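Local coordinates for protein globin (Geobacter sulfurreducens, PDB 2W31) that serves as the heme-binding globin domain of a probably membrane-anchored globin-coupled sensor, holds a bis-histidyl heme and may bind oxygen, at residues Leu44-Pro47 with Glu48-Glu51; Ile141-Asp144 with Ile145-Ser149. One frame throughout, in Å; residues are numbered along the deposited sequence.

Interaction 1 (Leu44-Pro47 with Glu48-Glu51); sequences LGIP and ETAE. With HEM (protoporphyrin IX containing Fe), chain C.
T49, in the first turn of a short helix, lies between I46 and a heme vinyl group. Its CB sits 3.9 Å from heme CBC, and CG2 keeps the same 3.9 Å from heme CAC, so the aliphatic part of the threonine packs along that vinyl. OG1 is set between the backbone N and the carbonyl carbon (chi1 48°), which turns it back toward the end of helix 32-44. There it hydrogen-bonds L43 O, and it also lies 3.1 Å from I46 O and 3.3 Å from I46 CB. I46 occupies the N-cap position of helix 47-50, with P47 opening the first turn. The I46 carbonyl accepts A50 N at 2.8 Å (N-H...O 153°), and P47 O receives E51 N at 3.1 Å. E48 bends at chi2 (88°) and folds back over the start of its own helix, bringing OE1 to 3.5 Å from I46 CG2 while the two side chains cross at about a right angle. Y102 of helix 100-121 touches I46, E48 and T49, and H10 of the second subunit packs on I46.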
loop_
_atom_site.group_PDB
_atom_site.type_symbol
_atom_site.label_atom_id
_atom_site.label_comp_id
_atom_site.label_asym_id
_atom_site.label_seq_id
_atom_site.Cartn_x
_atom_site.Cartn_y
_atom_site.Cartn_z
ATOM N N LEU A 44 17.339 6.596 -8.364
ATOM C CA LEU A 44 18.348 7.373 -9.097
ATOM C C LEU A 44 17.673 8.205 -10.172
ATOM O O LEU A 44 18.250 9.171 -10.694
ATOM C CB LEU A 44 19.382 6.423 -9.744
ATOM C CG LEU A 44 20.464 5.773 -8.855
ATOM C CD1 LEU A 44 21.333 4.773 -9.631
ATOM C CD2 LEU A 44 21.346 6.830 -8.193
ATOM N N GLY A 45 16.449 7.820 -10.507
ATOM C CA GLY A 45 15.648 8.491 -11.524
ATOM C C GLY A 45 14.826 9.661 -11.044
ATOM O O GLY A 45 14.262 10.388 -11.854
ATOM N N ILE A 46 14.722 9.839 -9.729
ATOM C CA ILE A 46 14.039 10.972 -9.145
ATOM C C ILE A 46 15.107 11.870 -8.488
ATOM O O ILE A 46 15.738 11.455 -7.521
ATOM C CB ILE A 46 13.001 10.549 -8.037
ATOM C CG1 ILE A 46 11.889 9.651 -8.605
ATOM C CG2 ILE A 46 12.385 11.778 -7.387
ATOM C CD1 ILE A 46 11.040 8.955 -7.547
ATOM N N PRO A 47 15.299 13.108 -8.988
ATOM C CA PRO A 47 16.325 13.997 -8.395
ATOM C C PRO A 47 16.348 14.093 -6.849
ATOM O O PRO A 47 17.406 14.023 -6.237
ATOM C CB PRO A 47 16.023 15.370 -9.042
ATOM C CG PRO A 47 15.401 15.022 -10.371
ATOM C CD PRO A 47 14.610 13.746 -10.132
ATOM N N GLU A 48 15.198 14.232 -6.210
ATOM C CA GLU A 48 15.136 14.342 -4.744
ATOM C C GLU A 48 15.668 13.111 -3.931
ATOM O O GLU A 48 16.370 13.244 -2.914
ATOM C CB GLU A 48 13.724 14.694 -4.318
ATOM C CG GLU A 48 13.231 16.077 -4.772
ATOM C CD GLU A 48 12.575 16.088 -6.164
ATOM O OE1 GLU A 48 12.819 15.181 -7.003
ATOM O OE2 GLU A 48 11.803 17.043 -6.439
ATOM N N THR A 49 15.319 11.905 -4.369
ATOM C CA THR A 49 15.877 10.702 -3.752
ATOM C C THR A 49 17.304 10.459 -4.287
ATOM O O THR A 49 18.130 9.931 -3.559
ATOM C CB THR A 49 15.008 9.472 -4.006
ATOM O OG1 THR A 49 14.663 9.397 -5.403
ATOM C CG2 THR A 49 13.748 9.570 -3.175
ATOM N N ALA A 50 17.584 10.859 -5.529
ATOM C CA ALA A 50 18.905 10.656 -6.123
ATOM C C ALA A 50 19.979 11.363 -5.279
ATOM O O ALA A 50 21.124 10.894 -5.202
ATOM C CB ALA A 50 18.943 11.117 -7.583
ATOM N N GLU A 51 19.619 12.488 -4.654
ATOM C CA GLU A 51 20.515 13.184 -3.737
ATOM C C GLU A 51 21.113 12.276 -2.681
ATOM O O GLU A 51 22.315 12.294 -2.443
ATOM C CB GLU A 51 19.840 14.370 -3.042
ATOM C CG GLU A 51 19.604 15.582 -3.899
ATOM C CD GLU A 51 20.902 16.107 -4.557
ATOM O OE1 GLU A 51 21.904 16.415 -3.853
ATOM O OE2 GLU A 51 20.901 16.211 -5.792
HETATM C CHA HEM C . 18.378 3.244 5.597
HETATM C CHB HEM C . 14.706 0.349 4.435
HETATM C CHC HEM C . 13.099 3.780 1.413
HETATM C CHD HEM C . 17.408 5.950 1.671
HETATM C C1A HEM C . 17.524 2.162 5.564
HETATM C C2A HEM C . 17.621 0.971 6.389
HETATM C C3A HEM C . 16.618 0.151 6.055
HETATM C C4A HEM C . 15.852 0.833 5.016
HETATM C CMA HEM C . 16.273 -1.238 6.628
HETATM C CAA HEM C . 18.710 0.721 7.482
HETATM C CBA HEM C . 18.237 1.573 8.665
HETATM C CGA HEM C . 18.876 1.226 9.995
HETATM O O1A HEM C . 18.589 0.136 10.566
HETATM O O2A HEM C . 19.672 2.071 10.494
HETATM C C1B HEM C . 13.870 1.094 3.619
HETATM C C2B HEM C . 12.516 0.748 3.214
HETATM C C3B HEM C . 12.065 1.693 2.382
HETATM C C4B HEM C . 13.144 2.651 2.189
HETATM C CMB HEM C . 11.797 -0.511 3.745
HETATM C CAB HEM C . 10.716 1.784 1.673
HETATM C CBB HEM C . 10.123 0.702 1.134
HETATM C C1C HEM C . 14.151 4.623 1.154
HETATM C C2C HEM C . 14.198 5.650 0.140
HETATM C C3C HEM C . 15.403 6.224 0.186
HETATM C C4C HEM C . 16.151 5.594 1.255
HETATM C CMC HEM C . 13.075 6.004 -0.832
HETATM C CAC HEM C . 15.890 7.377 -0.715
HETATM C CBC HEM C . 17.015 7.343 -1.423
HETATM C C1D HEM C . 18.002 5.514 2.827
HETATM C C2D HEM C . 19.181 6.129 3.453
HETATM C C3D HEM C . 19.489 5.298 4.682
HETATM C C4D HEM C . 18.482 4.240 4.672
HETATM C CMD HEM C . 19.916 7.374 2.973
HETATM C CAD HEM C . 20.643 5.476 5.705
HETATM C CBD HEM C . 20.366 6.585 6.702
HETATM C CGD HEM C . 21.668 6.910 7.407
HETATM O O1D HEM C . 22.659 7.319 6.744
HETATM O O2D HEM C . 21.711 6.764 8.648
HETATM N NA HEM C . 16.439 2.054 4.722
HETATM N NB HEM C . 14.214 2.255 2.980
HETATM N NC HEM C . 15.367 4.597 1.830
HETATM N ND HEM C . 17.642 4.422 3.582
HETATM FE FE HEM C . 15.909 3.322 3.260
#

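Interaction 2 (Ile141-Asp144 with Ile145-Ser149); sequences INLD and IMSAS. With HEM (protoporphyrin IX containing Fe), chain C.
From I141 to A148 the backbone runs as regular alpha-helix, I145, M146, S147 and A148 each donating N-H to the carbonyl four residues earlier in I141, N142, L143 and D144. On this frame S147 adds a second bond. With OG beside its own backbone N (chi1 -68°), the hydroxyl donates to L143 O at 2.7 Å, from above the carbonyl plane, while S147 N reaches the same oxygen at 2.8 Å from the opposite face. M146 turns to the heme: its chain runs extended through chi2 and bends at chi3 (71°), which brings SD to the ring methyl, 3.7 Å from heme CMB, and CE to the pyrrole, 3.8 Å from heme C2B. Nearer its root, M146 CG rests 3.3 Å from N142 O. Cut back to alanine, this position would probably leave a gap beside that pyrrole and take away one of the side chains next to the axial ligand H93. N142 and D144 have polar partners of their own: N142 ND2 bonds I138 O one turn back in the same helix and Y82 OH outside it, N142 OD1 takes W69 NE1, and D144 OD2 pairs with Y11 OH. L143 meets L143 of the second subunit, placing this helix of the globin fold at the dimer interface as well as at the heme. The chemistry thus divides round the helix: L143 O takes up the proton of the buried S147 hydroxyl, N142 and D144 link the helix to its neighbours, and M146 offers the porphyrin apolar and sulfur contacts.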
loop_
_atom_site.group_PDB
_atom_site.type_symbol
_atom_site.label_atom_id
_atom_site.label_comp_id
_atom_site.label_asym_id
_atom_site.label_seq_id
_atom_site.Cartn_x
_atom_site.Cartn_y
_atom_site.Cartn_z
ATOM N N ILE A 141 1.869 -3.622 6.465
ATOM C CA ILE A 141 2.320 -3.518 7.854
ATOM C C ILE A 141 3.637 -2.748 7.935
ATOM O O ILE A 141 3.775 -1.835 8.766
ATOM C CB ILE A 141 2.436 -4.920 8.514
ATOM C CG1 ILE A 141 1.033 -5.509 8.726
ATOM C CG2 ILE A 141 3.286 -4.875 9.833
ATOM C CD1 ILE A 141 0.951 -7.022 9.047
ATOM N N ASN A 142 4.586 -3.063 7.044
ATOM C CA ASN A 142 5.861 -2.329 7.013
ATOM C C ASN A 142 5.656 -0.827 6.795
ATOM O O ASN A 142 6.210 0.015 7.501
ATOM C CB ASN A 142 6.800 -2.932 5.959
ATOM C CG ASN A 142 7.595 -4.126 6.493
ATOM O OD1 ASN A 142 8.833 -4.031 6.626
ATOM N ND2 ASN A 142 6.918 -5.213 6.819
ATOM N N LEU A 143 4.843 -0.493 5.792
ATOM C CA LEU A 143 4.587 0.905 5.471
ATOM C C LEU A 143 3.860 1.621 6.628
ATOM O O LEU A 143 4.147 2.794 6.944
ATOM C CB LEU A 143 3.721 0.958 4.187
ATOM C CG LEU A 143 3.339 2.363 3.699
ATOM C CD1 LEU A 143 4.562 3.237 3.406
ATOM C CD2 LEU A 143 2.460 2.234 2.445
ATOM N N ASP A 144 2.960 0.910 7.293
ATOM C CA ASP A 144 2.171 1.458 8.415
ATOM C C ASP A 144 3.141 1.856 9.545
ATOM O O ASP A 144 3.145 3.009 10.030
ATOM C CB ASP A 144 1.186 0.362 8.847
ATOM C CG ASP A 144 0.225 0.764 9.997
ATOM O OD1 ASP A 144 0.424 1.823 10.695
ATOM O OD2 ASP A 144 -0.746 -0.017 10.213
ATOM N N ILE A 145 4.001 0.931 9.953
ATOM C CA ILE A 145 4.891 1.181 11.100
ATOM C C ILE A 145 5.923 2.273 10.764
ATOM O O ILE A 145 6.206 3.165 11.587
ATOM C CB ILE A 145 5.582 -0.128 11.548
ATOM C CG1 ILE A 145 4.576 -1.088 12.187
ATOM C CG2 ILE A 145 6.730 0.196 12.534
ATOM C CD1 ILE A 145 4.946 -2.566 12.086
ATOM N N MET A 146 6.457 2.233 9.550
ATOM C CA MET A 146 7.402 3.266 9.103
ATOM C C MET A 146 6.742 4.646 9.066
ATOM O O MET A 146 7.370 5.665 9.465
ATOM C CB MET A 146 8.009 2.916 7.740
ATOM C CG MET A 146 8.998 1.746 7.780
ATOM S SD MET A 146 9.794 1.443 6.206
ATOM C CE MET A 146 10.900 2.848 6.002
ATOM N N SER A 147 5.482 4.683 8.601
ATOM C CA SER A 147 4.738 5.955 8.490
ATOM C C SER A 147 4.548 6.547 9.877
ATOM O O SER A 147 4.705 7.781 10.076
ATOM C CB SER A 147 3.378 5.761 7.816
ATOM O OG SER A 147 3.564 5.416 6.482
ATOM N N ALA A 148 4.235 5.690 10.843
ATOM C CA ALA A 148 4.050 6.118 12.218
ATOM C C ALA A 148 5.318 6.723 12.850
ATOM O O ALA A 148 5.200 7.595 13.719
ATOM C CB ALA A 148 3.514 5.002 13.043
ATOM N N SER A 149 6.508 6.349 12.365
ATOM C CA SER A 149 7.764 6.964 12.865
ATOM C C SER A 149 7.873 8.441 12.570
ATOM O O SER A 149 8.505 9.182 13.333
ATOM C CB SER A 149 8.995 6.277 12.288
ATOM O OG SER A 149 9.000 4.922 12.632
HETATM C CHA HEM C . 18.378 3.244 5.597
HETATM C CHB HEM C . 14.706 0.349 4.435
HETATM C CHC HEM C . 13.099 3.780 1.413
HETATM C CHD HEM C . 17.408 5.950 1.671
HETATM C C1A HEM C . 17.524 2.162 5.564
HETATM C C2A HEM C . 17.621 0.971 6.389
HETATM C C3A HEM C . 16.618 0.151 6.055
HETATM C C4A HEM C . 15.852 0.833 5.016
HETATM C CMA HEM C . 16.273 -1.238 6.628
HETATM C CAA HEM C . 18.710 0.721 7.482
HETATM C CBA HEM C . 18.237 1.573 8.665
HETATM C CGA HEM C . 18.876 1.226 9.995
HETATM O O1A HEM C . 18.589 0.136 10.566
HETATM O O2A HEM C . 19.672 2.071 10.494
HETATM C C1B HEM C . 13.870 1.094 3.619
HETATM C C2B HEM C . 12.516 0.748 3.214
HETATM C C3B HEM C . 12.065 1.693 2.382
HETATM C C4B HEM C . 13.144 2.651 2.189
HETATM C CMB HEM C . 11.797 -0.511 3.745
HETATM C CAB HEM C . 10.716 1.784 1.673
HETATM C CBB HEM C . 10.123 0.702 1.134
HETATM C C1C HEM C . 14.151 4.623 1.154
HETATM C C2C HEM C . 14.198 5.650 0.140
HETATM C C3C HEM C . 15.403 6.224 0.186
HETATM C C4C HEM C . 16.151 5.594 1.255
HETATM C CMC HEM C . 13.075 6.004 -0.832
HETATM C CAC HEM C . 15.890 7.377 -0.715
HETATM C CBC HEM C . 17.015 7.343 -1.423
HETATM C C1D HEM C . 18.002 5.514 2.827
HETATM C C2D HEM C . 19.181 6.129 3.453
HETATM C C3D HEM C . 19.489 5.298 4.682
HETATM C C4D HEM C . 18.482 4.240 4.672
HETATM C CMD HEM C . 19.916 7.374 2.973
HETATM C CAD HEM C . 20.643 5.476 5.705
HETATM C CBD HEM C . 20.366 6.585 6.702
HETATM C CGD HEM C . 21.668 6.910 7.407
HETATM O O1D HEM C . 22.659 7.319 6.744
HETATM O O2D HEM C . 21.711 6.764 8.648
HETATM N NA HEM C . 16.439 2.054 4.722
HETATM N NB HEM C . 14.214 2.255 2.980
HETATM N NC HEM C . 15.367 4.597 1.830
HETATM N ND HEM C . 17.642 4.422 3.582
HETATM FE FE HEM C . 15.909 3.322 3.260
#

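In the fold
Along the chain the two contacts stand in series, neither nested nor crossed. Interaction 1 comes first, rounding the turn by which helix 32-44 gives way to the short helix 47-50; interaction 2 comes near the C-terminal end, inside the unbroken helix 125-151, and closes no loop. Between them the chain passes through helix 62-72, with H66, and helix 80-96, with H93, the two axial ligands of the iron. The centres of interaction 1 and interaction 2 lie about 22 Å apart and their nearest atoms about 12 Å, so the relation is indirect. Both touch the heme and helix 100-121, which join the early turn to the final long helix within this protoglobin-type domain.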